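Local coordinates for insecticidal Delta-Endotoxin Cry8Ea1 (Bacillus Thuringiensis, PDB 3EB7), which is an insecticidal three-domain Cry toxin active against Holotrichia parallela larvae and, like its relatives, probably kills by forming pores in gut-cell membranes, at residues A236-R240 against P452-A456; Y297-W301 against Y358-V364; T16-K20 against L32-L36; S2-V7 against I50-Q54; V522-F527 against A547-F553. One frame throughout, in Å; residues are numbered along the deposited sequence.

Interaction 1 of 5, residues A236-R240 against P452-A456; sequences AQLTR and PVVKA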
# COMPACT_ATOMS: atom_id res chain seq x y z
N ALA A 236 7.34 9.11 -2.09
CA ALA A 236 7.20 7.68 -1.70
C ALA A 236 6.27 6.86 -2.64
O ALA A 236 5.33 7.38 -3.19
CB ALA A 236 6.74 7.53 -0.22
N GLN A 237 6.57 5.57 -2.78
CA GLN A 237 5.78 4.67 -3.63
C GLN A 237 5.39 3.44 -2.84
O GLN A 237 6.24 2.81 -2.21
CB GLN A 237 6.63 4.20 -4.83
CG GLN A 237 7.38 5.31 -5.51
CD GLN A 237 7.83 4.94 -6.89
OE1 GLN A 237 7.01 4.67 -7.77
NE2 GLN A 237 9.13 4.93 -7.10
N LEU A 238 4.12 3.05 -2.92
CA LEU A 238 3.66 1.76 -2.35
C LEU A 238 3.53 0.78 -3.48
O LEU A 238 2.67 0.95 -4.33
CB LEU A 238 2.31 1.93 -1.63
CG LEU A 238 2.23 2.99 -0.54
CD1 LEU A 238 0.82 3.07 0.04
CD2 LEU A 238 3.20 2.66 0.56
N THR A 239 4.37 -0.27 -3.47
CA THR A 239 4.45 -1.19 -4.61
C THR A 239 3.72 -2.49 -4.43
O THR A 239 3.57 -3.24 -5.39
CB THR A 239 5.91 -1.51 -5.04
OG1 THR A 239 6.62 -2.16 -3.97
CG2 THR A 239 6.65 -0.22 -5.58
N ARG A 240 3.27 -2.78 -3.21
CA ARG A 240 2.47 -3.99 -2.94
C ARG A 240 1.22 -4.06 -3.82
O ARG A 240 0.60 -3.03 -4.14
CB ARG A 240 2.06 -4.06 -1.47
CG ARG A 240 0.76 -3.29 -1.10
CD ARG A 240 0.87 -1.77 -1.10
NE ARG A 240 -0.41 -1.08 -0.83
CZ ARG A 240 -1.39 -0.91 -1.72
NH1 ARG A 240 -1.27 -1.38 -2.97
NH2 ARG A 240 -2.51 -0.26 -1.37
N PRO A 452 11.87 1.80 -4.96
CA PRO A 452 11.93 0.41 -4.53
C PRO A 452 12.62 -0.41 -5.60
O PRO A 452 12.28 -0.26 -6.77
CB PRO A 452 10.44 0.04 -4.46
CG PRO A 452 9.76 1.33 -4.16
CD PRO A 452 10.48 2.30 -5.02
N VAL A 453 13.57 -1.26 -5.24
CA VAL A 453 14.32 -2.00 -6.28
C VAL A 453 13.49 -3.06 -7.03
O VAL A 453 13.89 -3.54 -8.10
CB VAL A 453 15.65 -2.60 -5.73
CG1 VAL A 453 16.62 -1.48 -5.32
CG2 VAL A 453 15.35 -3.59 -4.55
N VAL A 454 12.32 -3.37 -6.47
CA VAL A 454 11.36 -4.28 -7.10
C VAL A 454 10.80 -3.65 -8.41
O VAL A 454 10.21 -4.35 -9.23
CB VAL A 454 10.29 -4.77 -6.07
CG1 VAL A 454 9.27 -3.67 -5.69
CG2 VAL A 454 9.62 -6.06 -6.54
N LYS A 455 11.06 -2.37 -8.63
CA LYS A 455 10.69 -1.69 -9.87
C LYS A 455 11.77 -1.79 -10.96
O LYS A 455 11.85 -0.91 -11.83
CB LYS A 455 10.36 -0.20 -9.60
CG LYS A 455 9.34 0.03 -8.48
CD LYS A 455 8.93 1.51 -8.57
CE LYS A 455 7.71 1.70 -9.51
NZ LYS A 455 7.61 3.07 -10.08
N ALA A 456 12.61 -2.81 -10.89
CA ALA A 456 13.60 -3.09 -11.95
C ALA A 456 12.96 -3.70 -13.18
O ALA A 456 11.88 -4.33 -13.11
CB ALA A 456 14.67 -4.00 -11.45
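Three side chains of the 452-456 turn meet two from the extended loop 236-240, and rotamers set how they fit. Gln-237 leaves the backbone in an m, t conformation that carries its amide across the gap, where OE1 accepts a hydrogen bond from Lys-455 NZ at 2.9 Å. The other end of the same amide, NE2, lies 3.6 Å from Pro-452 CD and donates to the backbone O of Gln-450. Lys-455 begins m, t, turns at chi3 (p) and finishes t, so its aliphatic part lies against the loop while the ammonium group reaches a salt bridge with Asp-438. Loop 236-240 follows the short strand 234-235, which pairs in parallel with strand 448-452, so the contact lies where the chain that has left the helical domain runs beside the segment entering the C-terminal beta-sandwich, probably close to the domain junction. Thr-239, with chi1 p, turns CG2 toward the Pro-452 ring (3.8 Å to CG) and the aliphatic part of Lys-455 (4.0 Å to CG), while OG1 comes within 3.5 Å of Val-454 CG1. A 3-10 turn at Val-453 and Val-454, closed by Lys-455 N to Pro-452 O (3.1 Å), brings the proline ring, Val-454 and Lys-455 to face the loop together. The CA-to-CB bond of Arg-240 points away; its guanidinium salt-bridges Asp-217 and hydrogen-bonds His-414.

Interaction 2 of 5, residues Y297-W301 against Y358-V364; sequences YLKKW and YYGVSKV. With SO4 (sulfate ion), chain E.
The two strands cross almost at a right angle (signed crossing angle 86°), axes 4.7 Å apart, where Lys-300 CA and Ser-362 CA approach to 4.7 Å. Extended geometry breaks at Ser-362 (phi/psi -97/-16) and is nearly flat at Gly-360 (172/160). Trp-301 N hydrogen-bonds Val-361 O (3.1 Å), which also receives a CA-H...O contact from Lys-300 CA (3.2 Å). One water donates to Lys-299 O (2.9 Å) and Ser-362 O (2.6 Å); another donates to Trp-301 O (2.6 Å) and accepts from Val-361 N (2.9 Å). Lys-300 (p, t, t, p) lays CD 3.6 Å from Gly-360 CA, where a CB would clash, and salt-bridges Asp-426. Leu-298 (t, p) places CD1 3.8 Å from Ser-362 CB and CD2 3.6 Å from Tyr-358 O. Trp-301 (chi1 t, chi2 -37°) meets Val-364 at its ring edge, CZ3 to CG2 4.0 Å. Lys-299 leads away, NZ making a weak hydrogen bond to sulfate O3 (3.2 Å), probably from crystallisation liquor. The strands belong to different four-stranded Greek-key sheets, as in the beta-prism domain of Cry toxins. Apolar groups and Lys-300 methylenes thus make the side-chain contact; one direct bond and two waters serve the backbones.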
# COMPACT_ATOMS: atom_id res chain seq x y z
N TYR A 297 -29.69 -18.47 -20.65
CA TYR A 297 -28.31 -18.85 -20.94
C TYR A 297 -27.33 -17.87 -20.36
O TYR A 297 -27.62 -16.67 -20.26
CB TYR A 297 -28.06 -18.96 -22.46
CG TYR A 297 -28.36 -17.70 -23.23
CD1 TYR A 297 -29.61 -17.50 -23.80
CD2 TYR A 297 -27.41 -16.69 -23.36
CE1 TYR A 297 -29.90 -16.34 -24.53
CE2 TYR A 297 -27.69 -15.50 -24.09
CZ TYR A 297 -28.94 -15.34 -24.66
OH TYR A 297 -29.23 -14.22 -25.39
N LEU A 298 -26.18 -18.42 -20.00
CA LEU A 298 -25.05 -17.67 -19.47
C LEU A 298 -23.84 -17.78 -20.41
O LEU A 298 -23.29 -18.88 -20.62
CB LEU A 298 -24.71 -18.16 -18.04
CG LEU A 298 -23.55 -17.57 -17.23
CD1 LEU A 298 -23.72 -16.05 -16.95
CD2 LEU A 298 -23.30 -18.40 -15.91
N LYS A 299 -23.44 -16.65 -20.97
CA LYS A 299 -22.16 -16.59 -21.66
C LYS A 299 -21.15 -15.96 -20.72
O LYS A 299 -21.30 -14.80 -20.30
CB LYS A 299 -22.24 -15.80 -22.94
CG LYS A 299 -22.93 -16.45 -24.05
CD LYS A 299 -23.17 -15.38 -25.10
CE LYS A 299 -23.35 -15.96 -26.45
NZ LYS A 299 -24.08 -14.94 -27.27
N LYS A 300 -20.10 -16.72 -20.39
CA LYS A 300 -19.26 -16.36 -19.26
C LYS A 300 -17.77 -16.52 -19.57
O LYS A 300 -17.40 -17.21 -20.49
CB LYS A 300 -19.66 -17.17 -18.02
CG LYS A 300 -19.59 -18.66 -18.19
CD LYS A 300 -19.77 -19.37 -16.82
CE LYS A 300 -20.21 -20.84 -16.92
NZ LYS A 300 -19.12 -21.66 -17.46
N TRP A 301 -16.96 -15.85 -18.77
CA TRP A 301 -15.51 -15.87 -18.82
C TRP A 301 -15.06 -17.25 -18.31
O TRP A 301 -15.20 -17.56 -17.08
CB TRP A 301 -15.04 -14.75 -17.88
CG TRP A 301 -13.54 -14.48 -17.71
CD1 TRP A 301 -12.49 -15.39 -17.68
CD2 TRP A 301 -12.94 -13.19 -17.48
NE1 TRP A 301 -11.29 -14.72 -17.47
CE2 TRP A 301 -11.54 -13.38 -17.33
CE3 TRP A 301 -13.46 -11.89 -17.37
CZ2 TRP A 301 -10.66 -12.32 -17.12
CZ3 TRP A 301 -12.58 -10.83 -17.17
CH2 TRP A 301 -11.19 -11.06 -17.04
N TYR A 358 -24.65 -22.93 -12.31
CA TYR A 358 -23.41 -22.57 -13.00
C TYR A 358 -23.06 -21.15 -12.64
O TYR A 358 -23.86 -20.22 -12.90
CB TYR A 358 -23.58 -22.53 -14.52
CG TYR A 358 -24.11 -23.71 -15.29
CD1 TYR A 358 -25.45 -24.13 -15.17
CD2 TYR A 358 -23.30 -24.33 -16.24
CE1 TYR A 358 -25.95 -25.18 -15.96
CE2 TYR A 358 -23.79 -25.37 -17.05
CZ TYR A 358 -25.10 -25.80 -16.90
OH TYR A 358 -25.54 -26.84 -17.71
N TYR A 359 -21.86 -20.96 -12.11
CA TYR A 359 -21.37 -19.64 -11.76
C TYR A 359 -20.44 -19.15 -12.84
O TYR A 359 -19.77 -19.96 -13.48
CB TYR A 359 -20.65 -19.68 -10.41
CG TYR A 359 -21.57 -20.08 -9.28
CD1 TYR A 359 -21.68 -21.41 -8.91
CD2 TYR A 359 -22.28 -19.13 -8.56
CE1 TYR A 359 -22.52 -21.79 -7.87
CE2 TYR A 359 -23.13 -19.49 -7.53
CZ TYR A 359 -23.24 -20.82 -7.20
OH TYR A 359 -24.05 -21.20 -6.20
N GLY A 360 -20.41 -17.83 -13.05
CA GLY A 360 -19.43 -17.23 -13.96
C GLY A 360 -19.68 -15.76 -14.22
O GLY A 360 -20.80 -15.30 -14.05
N VAL A 361 -18.66 -15.04 -14.67
CA VAL A 361 -18.76 -13.61 -14.90
C VAL A 361 -19.37 -13.38 -16.30
O VAL A 361 -18.84 -13.87 -17.32
CB VAL A 361 -17.35 -12.94 -14.77
CG1 VAL A 361 -17.34 -11.45 -15.24
CG2 VAL A 361 -16.81 -13.10 -13.32
N SER A 362 -20.48 -12.64 -16.35
CA SER A 362 -21.19 -12.36 -17.63
C SER A 362 -20.83 -11.01 -18.25
O SER A 362 -21.07 -10.76 -19.44
CB SER A 362 -22.70 -12.44 -17.42
OG SER A 362 -23.04 -11.47 -16.44
N LYS A 363 -20.23 -10.15 -17.46
CA LYS A 363 -19.99 -8.79 -17.89
C LYS A 363 -18.94 -8.11 -17.02
O LYS A 363 -18.99 -8.23 -15.80
CB LYS A 363 -21.29 -7.98 -17.83
CG LYS A 363 -21.15 -6.57 -18.40
CD LYS A 363 -22.54 -5.93 -18.43
CE LYS A 363 -22.51 -4.47 -18.85
NZ LYS A 363 -23.89 -3.91 -18.56
N VAL A 364 -18.01 -7.42 -17.66
CA VAL A 364 -17.07 -6.53 -16.93
C VAL A 364 -16.90 -5.20 -17.68
O VAL A 364 -16.54 -5.21 -18.84
CB VAL A 364 -15.63 -7.16 -16.71
CG1 VAL A 364 -14.77 -6.22 -15.86
CG2 VAL A 364 -15.72 -8.53 -16.08
S SO4 E . -25.94 -17.01 -29.50
O1 SO4 E . -26.89 -17.76 -30.31
O2 SO4 E . -25.04 -16.26 -30.38
O3 SO4 E . -26.74 -16.11 -28.65
O4 SO4 E . -25.12 -17.88 -28.66
O HOH W 1 -22.66 -12.32 -20.69
O HOH W 2 -16.20 -16.48 -14.93

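Interaction 3 of 5, residues T16-K20 against L32-L36; sequences TILGK and LYSTL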
# COMPACT_ATOMS: atom_id res chain seq x y z
N THR A 16 -3.66 12.00 1.25
CA THR A 16 -3.40 13.37 1.66
C THR A 16 -1.97 13.54 2.17
O THR A 16 -1.27 14.47 1.79
CB THR A 16 -4.34 13.80 2.79
OG1 THR A 16 -5.67 13.77 2.31
CG2 THR A 16 -4.02 15.23 3.21
N ILE A 17 -1.57 12.66 3.08
CA ILE A 17 -0.21 12.67 3.63
C ILE A 17 0.88 12.44 2.54
O ILE A 17 1.91 13.11 2.56
CB ILE A 17 -0.08 11.67 4.80
CG1 ILE A 17 -0.91 12.18 5.99
CG2 ILE A 17 1.36 11.46 5.17
CD1 ILE A 17 -1.48 11.04 6.85
N LEU A 18 0.61 11.55 1.60
CA LEU A 18 1.57 11.28 0.55
C LEU A 18 1.86 12.56 -0.24
O LEU A 18 2.98 12.76 -0.70
CB LEU A 18 1.01 10.16 -0.36
CG LEU A 18 1.78 8.88 -0.75
CD1 LEU A 18 2.92 8.50 0.14
CD2 LEU A 18 0.80 7.72 -0.90
N GLY A 19 0.86 13.44 -0.36
CA GLY A 19 1.00 14.72 -1.07
C GLY A 19 1.80 15.78 -0.32
O GLY A 19 2.30 16.75 -0.93
N LYS A 20 1.92 15.62 1.00
CA LYS A 20 2.70 16.54 1.84
C LYS A 20 4.00 15.95 2.43
O LYS A 20 4.64 16.55 3.30
CB LYS A 20 1.83 17.03 3.02
CG LYS A 20 0.54 17.82 2.67
CD LYS A 20 0.78 19.01 1.76
CE LYS A 20 -0.54 19.73 1.38
NZ LYS A 20 -1.17 20.38 2.55
N LEU A 32 -2.85 20.67 6.04
CA LEU A 32 -2.87 19.24 6.29
C LEU A 32 -3.68 18.88 7.54
O LEU A 32 -4.55 18.03 7.48
CB LEU A 32 -1.42 18.74 6.42
CG LEU A 32 -1.15 17.30 6.89
CD1 LEU A 32 -1.89 16.26 6.00
CD2 LEU A 32 0.35 17.06 6.89
N TYR A 33 -3.38 19.52 8.67
CA TYR A 33 -4.14 19.35 9.93
C TYR A 33 -5.61 19.69 9.77
O TYR A 33 -6.48 19.02 10.33
CB TYR A 33 -3.56 20.23 11.05
CG TYR A 33 -2.45 19.56 11.81
CD1 TYR A 33 -1.14 20.06 11.80
CD2 TYR A 33 -2.69 18.39 12.50
CE1 TYR A 33 -0.10 19.42 12.48
CE2 TYR A 33 -1.67 17.74 13.19
CZ TYR A 33 -0.38 18.26 13.17
OH TYR A 33 0.58 17.58 13.87
N SER A 34 -5.88 20.74 9.00
CA SER A 34 -7.25 21.08 8.66
C SER A 34 -8.02 19.91 7.97
O SER A 34 -9.15 19.57 8.36
CB SER A 34 -7.26 22.32 7.78
OG SER A 34 -8.61 22.66 7.58
N THR A 35 -7.39 19.32 6.97
CA THR A 35 -7.91 18.14 6.29
C THR A 35 -8.01 16.95 7.24
O THR A 35 -9.06 16.34 7.32
CB THR A 35 -7.09 17.83 5.02
OG1 THR A 35 -7.24 18.92 4.11
CG2 THR A 35 -7.55 16.58 4.34
N LEU A 36 -6.94 16.64 7.98
CA LEU A 36 -6.93 15.49 8.91
C LEU A 36 -8.02 15.56 9.96
O LEU A 36 -8.73 14.58 10.19
CB LEU A 36 -5.59 15.37 9.61
CG LEU A 36 -4.42 14.50 9.10
CD1 LEU A 36 -4.46 14.11 7.59
CD2 LEU A 36 -3.11 15.22 9.47
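Apolar contacts dominate this antiparallel helix pair, whose short segments run at 173° with axes 10.9 Å apart at their closest. Leu-32, in a t, p rotamer, inserts between the side chains of the first helix: its CD1 lies 3.7 Å from Thr-16 CG2 and 4.2 Å from Ile-17 CG1, and its CD2 is 4.1 Å from Lys-20 CB. Ile-17 departs sideways from the backbone, yet its CD1 reaches Leu-36 CD1 at 4.3 Å. Methyl groups of the two threonines meet as well, Thr-16 CG2 to Thr-35 CG2 at 3.9 Å.

Polar groups are satisfied mostly within or near their own helix. Thr-16 OG1 bonds to Ser-12 O, one turn back, and Thr-35 OG1 bonds weakly to Ser-31 O, so both hydroxyls are held by the backbone while the methyls face across. Lys-20 is the exception: it curls over the helix 26-40 side, where NZ bonds to Pro-28 O.

Helices 2-20 and 26-40 are consecutive and form a helical hairpin within the bundle of the N-terminal domain. Ile-17 and Leu-36 also rest on helix 133-153, Tyr-33 turns toward helix 65-93, and Leu-18 packs on the loop residues Ala-236 and Ser-436.

Interaction 4 of 5, residues S2-V7 against I50-Q54; sequences SERDAV and IFMEQ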
# COMPACT_ATOMS: atom_id res chain seq x y z
N SER A 2 -19.59 -0.21 7.71
CA SER A 2 -18.45 0.40 8.33
C SER A 2 -17.12 0.13 7.62
O SER A 2 -16.28 1.02 7.55
CB SER A 2 -18.41 0.01 9.81
OG SER A 2 -19.40 0.78 10.50
N GLU A 3 -16.98 -1.07 7.04
CA GLU A 3 -15.77 -1.47 6.31
C GLU A 3 -15.47 -0.53 5.15
O GLU A 3 -14.38 0.03 5.11
CB GLU A 3 -15.88 -2.91 5.82
CG GLU A 3 -15.71 -3.97 6.92
CD GLU A 3 -15.94 -5.40 6.40
OE1 GLU A 3 -15.73 -5.67 5.19
OE2 GLU A 3 -16.36 -6.27 7.21
N ARG A 4 -16.45 -0.33 4.25
CA ARG A 4 -16.35 0.61 3.11
C ARG A 4 -15.97 2.00 3.53
O ARG A 4 -15.10 2.62 2.94
CB ARG A 4 -17.69 0.74 2.32
CG ARG A 4 -18.36 -0.57 2.00
CD ARG A 4 -19.89 -0.46 2.03
NE ARG A 4 -20.39 0.22 0.86
CZ ARG A 4 -21.03 -0.37 -0.15
NH1 ARG A 4 -21.28 -1.68 -0.13
NH2 ARG A 4 -21.44 0.36 -1.19
N ASP A 5 -16.67 2.49 4.55
CA ASP A 5 -16.40 3.80 5.18
C ASP A 5 -14.98 3.93 5.74
O ASP A 5 -14.28 4.91 5.47
CB ASP A 5 -17.40 3.99 6.33
CG ASP A 5 -17.70 5.45 6.62
OD1 ASP A 5 -16.96 6.35 6.13
OD2 ASP A 5 -18.70 5.69 7.38
N ALA A 6 -14.55 2.93 6.52
CA ALA A 6 -13.21 2.90 7.15
C ALA A 6 -12.09 2.90 6.11
O ALA A 6 -11.11 3.60 6.24
CB ALA A 6 -13.07 1.73 8.07
N VAL A 7 -12.29 2.13 5.05
CA VAL A 7 -11.32 1.96 3.99
C VAL A 7 -11.28 3.23 3.16
O VAL A 7 -10.23 3.68 2.71
CB VAL A 7 -11.67 0.71 3.15
CG1 VAL A 7 -10.95 0.71 1.81
CG2 VAL A 7 -11.29 -0.52 3.95
N ILE A 50 -16.27 3.75 13.70
CA ILE A 50 -16.19 3.10 12.39
C ILE A 50 -14.94 2.20 12.16
O ILE A 50 -15.06 1.12 11.57
CB ILE A 50 -16.39 4.16 11.27
CG1 ILE A 50 -17.80 4.76 11.41
CG2 ILE A 50 -16.16 3.57 9.84
CD1 ILE A 50 -18.03 6.03 10.60
N PHE A 51 -13.77 2.64 12.61
CA PHE A 51 -12.54 1.84 12.60
C PHE A 51 -12.65 0.56 13.45
O PHE A 51 -12.13 -0.51 13.08
CB PHE A 51 -11.31 2.67 13.06
CG PHE A 51 -10.84 3.69 12.04
CD1 PHE A 51 -10.81 5.04 12.34
CD2 PHE A 51 -10.41 3.28 10.77
CE1 PHE A 51 -10.38 6.00 11.39
CE2 PHE A 51 -9.95 4.22 9.81
CZ PHE A 51 -9.95 5.57 10.12
N MET A 52 -13.35 0.67 14.58
CA MET A 52 -13.55 -0.48 15.44
C MET A 52 -14.52 -1.47 14.81
O MET A 52 -14.26 -2.68 14.75
CB MET A 52 -14.08 -0.04 16.80
CG MET A 52 -13.14 0.81 17.59
SD MET A 52 -13.84 1.13 19.25
CE MET A 52 -12.64 2.34 19.86
N GLU A 53 -15.64 -0.95 14.32
CA GLU A 53 -16.63 -1.77 13.62
C GLU A 53 -16.04 -2.53 12.43
O GLU A 53 -16.36 -3.71 12.19
CB GLU A 53 -17.83 -0.92 13.20
CG GLU A 53 -18.60 -0.32 14.38
CD GLU A 53 -19.84 0.50 13.96
OE1 GLU A 53 -20.16 0.60 12.76
OE2 GLU A 53 -20.52 1.07 14.84
N GLN A 54 -15.18 -1.85 11.68
CA GLN A 54 -14.46 -2.49 10.58
C GLN A 54 -13.75 -3.79 11.00
O GLN A 54 -14.02 -4.85 10.48
CB GLN A 54 -13.44 -1.51 9.97
CG GLN A 54 -12.61 -2.14 8.90
CD GLN A 54 -11.36 -1.33 8.56
OE1 GLN A 54 -10.86 -1.41 7.43
NE2 GLN A 54 -10.85 -0.56 9.52
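Ala-6 lays its methyl group over the second helix, CB standing 4.0 Å from Ile-50 CG2 and 4.1 Å from Phe-51 CD2. The small side chain allows Ala-6 CA within 5.6 Å of Phe-51 CA; the axes of the short segments come within 8.1 Å and cross at -123°, and the closest CA pair is Glu-3 CA with Gln-54 CA, 4.6 Å. Ile-50 occupies the groove beside it, with CG2 3.4 Å from Ser-2 O and CD1 3.3 Å from Asp-5 OD2. Along the other flank of Ala-6, Gln-54 runs beside Glu-3, CG to CG 4.1 Å. Phe-51 starts away from helix 2-20, but its ring swings back to 3.8 Å between CE2 and Ala-6 O before packing on helix 133-153. Helix 47-59 follows helix 26-40 after a short break, as the two halves of helix 2 do in Cry toxins, so the contact seats the second half on the N-terminal helix; Val-7 turns to helix 198-220. At the outer end Ser-2 OG donates to Glu-53 OE1 over a very short 2.4 Å. The interface thus grades from an apolar centre around Ala-6 and Ile-50 to a polar margin where one hydroxyl-carboxylate bond ties the chain's start to helix 47-59.

Interaction 5 of 5, residues V522-F527 against A547-F553; sequences VNNGRF and ASFSTPF
Segment 522-527, an outermost strand within this chain, is extended from Asn-523 on but kinked at Val-522 (phi/psi -115/-16); 547-553, strand at 547-548 and then irregular, runs 168° from it end to end. Nearest CA pairs are Phe-527 with Ala-547 (6.5 Å), Asn-523 with Phe-549 (7.0 Å) and Val-522 with Phe-553 (6.6 Å). Phe-549 (chi1 m) is the main bump: CE2 lies 3.6 Å from Asn-524 C and 3.9 Å from Gly-525 N, in a hollow where a Gly-525 CB would be tight. Asn-523 CB lies over that ring's face (CH-pi, 3.5 Å to centroid). Phe-527 (chi1 m) meets the Phe-549 face offset edge-to-face, centroids 5.4 Å apart, planes at 87°. Ala-547 CB sits 3.5 Å from the Phe-527 centroid, Val-522 CG2 4.0 Å from that of Phe-553 (chi1 p). The segments join two sheets of the C-terminal beta-sandwich. CH-pi and ring contacts dominate; a water donating to Val-522 O (2.6 Å) and Pro-552 O (2.7 Å) joins backbones too distant to pair.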
# COMPACT_ATOMS: atom_id res chain seq x y z
N VAL A 522 29.57 4.24 -9.77
CA VAL A 522 29.68 5.61 -9.30
C VAL A 522 29.88 5.69 -7.78
O VAL A 522 30.30 6.73 -7.25
CB VAL A 522 28.46 6.50 -9.75
CG1 VAL A 522 28.60 6.91 -11.24
CG2 VAL A 522 27.07 5.82 -9.42
N ASN A 523 29.61 4.59 -7.07
CA ASN A 523 29.74 4.52 -5.62
C ASN A 523 30.13 3.09 -5.26
O ASN A 523 29.67 2.16 -5.90
CB ASN A 523 28.44 4.89 -4.89
CG ASN A 523 28.04 6.34 -5.06
OD1 ASN A 523 28.75 7.25 -4.63
ND2 ASN A 523 26.87 6.58 -5.63
N ASN A 524 31.01 2.92 -4.28
CA ASN A 524 31.35 1.55 -3.76
C ASN A 524 31.70 1.67 -2.28
O ASN A 524 32.31 2.66 -1.88
CB ASN A 524 32.53 0.85 -4.51
CG ASN A 524 32.64 -0.71 -4.15
OD1 ASN A 524 32.05 -1.54 -4.85
ND2 ASN A 524 33.37 -1.07 -3.05
N GLY A 525 31.31 0.68 -1.49
CA GLY A 525 31.64 0.72 -0.08
C GLY A 525 31.29 -0.55 0.62
O GLY A 525 30.62 -1.40 0.06
N ARG A 526 31.73 -0.66 1.87
CA ARG A 526 31.38 -1.77 2.72
C ARG A 526 30.34 -1.33 3.72
O ARG A 526 30.39 -0.21 4.22
CB ARG A 526 32.61 -2.28 3.47
CG ARG A 526 32.28 -3.50 4.32
CD ARG A 526 33.35 -4.50 4.10
NE ARG A 526 33.09 -5.78 4.75
CZ ARG A 526 32.81 -6.88 4.07
NH1 ARG A 526 32.68 -6.81 2.75
NH2 ARG A 526 32.61 -8.01 4.69
N PHE A 527 29.38 -2.22 4.01
CA PHE A 527 28.33 -1.90 4.95
C PHE A 527 28.17 -3.01 5.94
O PHE A 527 28.48 -4.16 5.66
CB PHE A 527 27.04 -1.53 4.21
CG PHE A 527 27.23 -0.36 3.29
CD1 PHE A 527 27.63 -0.56 1.96
CD2 PHE A 527 27.12 0.95 3.80
CE1 PHE A 527 27.88 0.54 1.13
CE2 PHE A 527 27.37 2.03 2.99
CZ PHE A 527 27.76 1.85 1.65
N ALA A 547 22.55 2.37 3.71
CA ALA A 547 23.86 2.43 3.10
C ALA A 547 23.90 3.77 2.37
O ALA A 547 23.26 3.93 1.32
CB ALA A 547 24.06 1.28 2.14
N SER A 548 24.64 4.73 2.93
CA SER A 548 24.65 6.11 2.47
C SER A 548 26.04 6.54 1.96
O SER A 548 27.06 6.29 2.60
CB SER A 548 24.15 7.04 3.58
OG SER A 548 24.06 8.39 3.14
N PHE A 549 26.04 7.15 0.78
CA PHE A 549 27.22 7.68 0.15
C PHE A 549 27.07 9.20 0.09
O PHE A 549 25.97 9.69 -0.19
CB PHE A 549 27.33 7.19 -1.28
CG PHE A 549 27.44 5.70 -1.42
CD1 PHE A 549 26.32 4.95 -1.81
CD2 PHE A 549 28.67 5.04 -1.22
CE1 PHE A 549 26.40 3.57 -1.97
CE2 PHE A 549 28.76 3.63 -1.38
CZ PHE A 549 27.62 2.90 -1.76
N SER A 550 28.19 9.90 0.27
CA SER A 550 28.28 11.34 0.17
C SER A 550 28.83 11.78 -1.18
O SER A 550 28.51 12.87 -1.64
CB SER A 550 29.13 11.93 1.31
OG SER A 550 30.42 11.32 1.35
N THR A 551 29.66 10.94 -1.80
CA THR A 551 30.19 11.18 -3.16
C THR A 551 29.06 11.23 -4.22
O THR A 551 28.45 10.20 -4.51
CB THR A 551 31.25 10.08 -3.53
OG1 THR A 551 32.28 10.07 -2.53
CG2 THR A 551 31.89 10.31 -4.91
N PRO A 552 28.79 12.41 -4.80
CA PRO A 552 27.70 12.50 -5.75
C PRO A 552 28.09 12.02 -7.16
O PRO A 552 29.22 11.53 -7.36
CB PRO A 552 27.37 13.98 -5.75
CG PRO A 552 28.72 14.64 -5.57
CD PRO A 552 29.49 13.71 -4.64
N PHE A 553 27.16 12.15 -8.10
CA PHE A 553 27.36 11.82 -9.50
C PHE A 553 26.21 12.49 -10.25
O PHE A 553 25.25 12.96 -9.64
CB PHE A 553 27.32 10.32 -9.72
CG PHE A 553 25.95 9.68 -9.43
CD1 PHE A 553 24.99 9.57 -10.43
CD2 PHE A 553 25.65 9.18 -8.17
CE1 PHE A 553 23.75 8.99 -10.16
CE2 PHE A 553 24.44 8.62 -7.91
CZ PHE A 553 23.49 8.52 -8.91
O HOH W 3 30.30 9.16 -8.10

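Overall arrangement
Interactions 1 and 2 are buried, although the centre of interaction 2 lies about 31 Å, that of interaction 1 about 10 Å, from the centre of the chain; interactions 3, 4 and 5 are partly exposed. Interactions 3 and 4 use the two ends of helix 2-20, against helices 26-40 and 47-59. Interaction 1 touches interaction 3 through Ala-236 CB and Leu-18 CD1, 4.0 Å apart, joining the helical bundle to the domain junction. Interactions 2 and 5 lie on opposite sides of the chain centre, their centres about 56 Å apart. Polar links mark the junction, the strand crossing and the chain start, whereas the helical hairpin relies on aliphatic contacts and the C-terminal sandwich on aromatic ones.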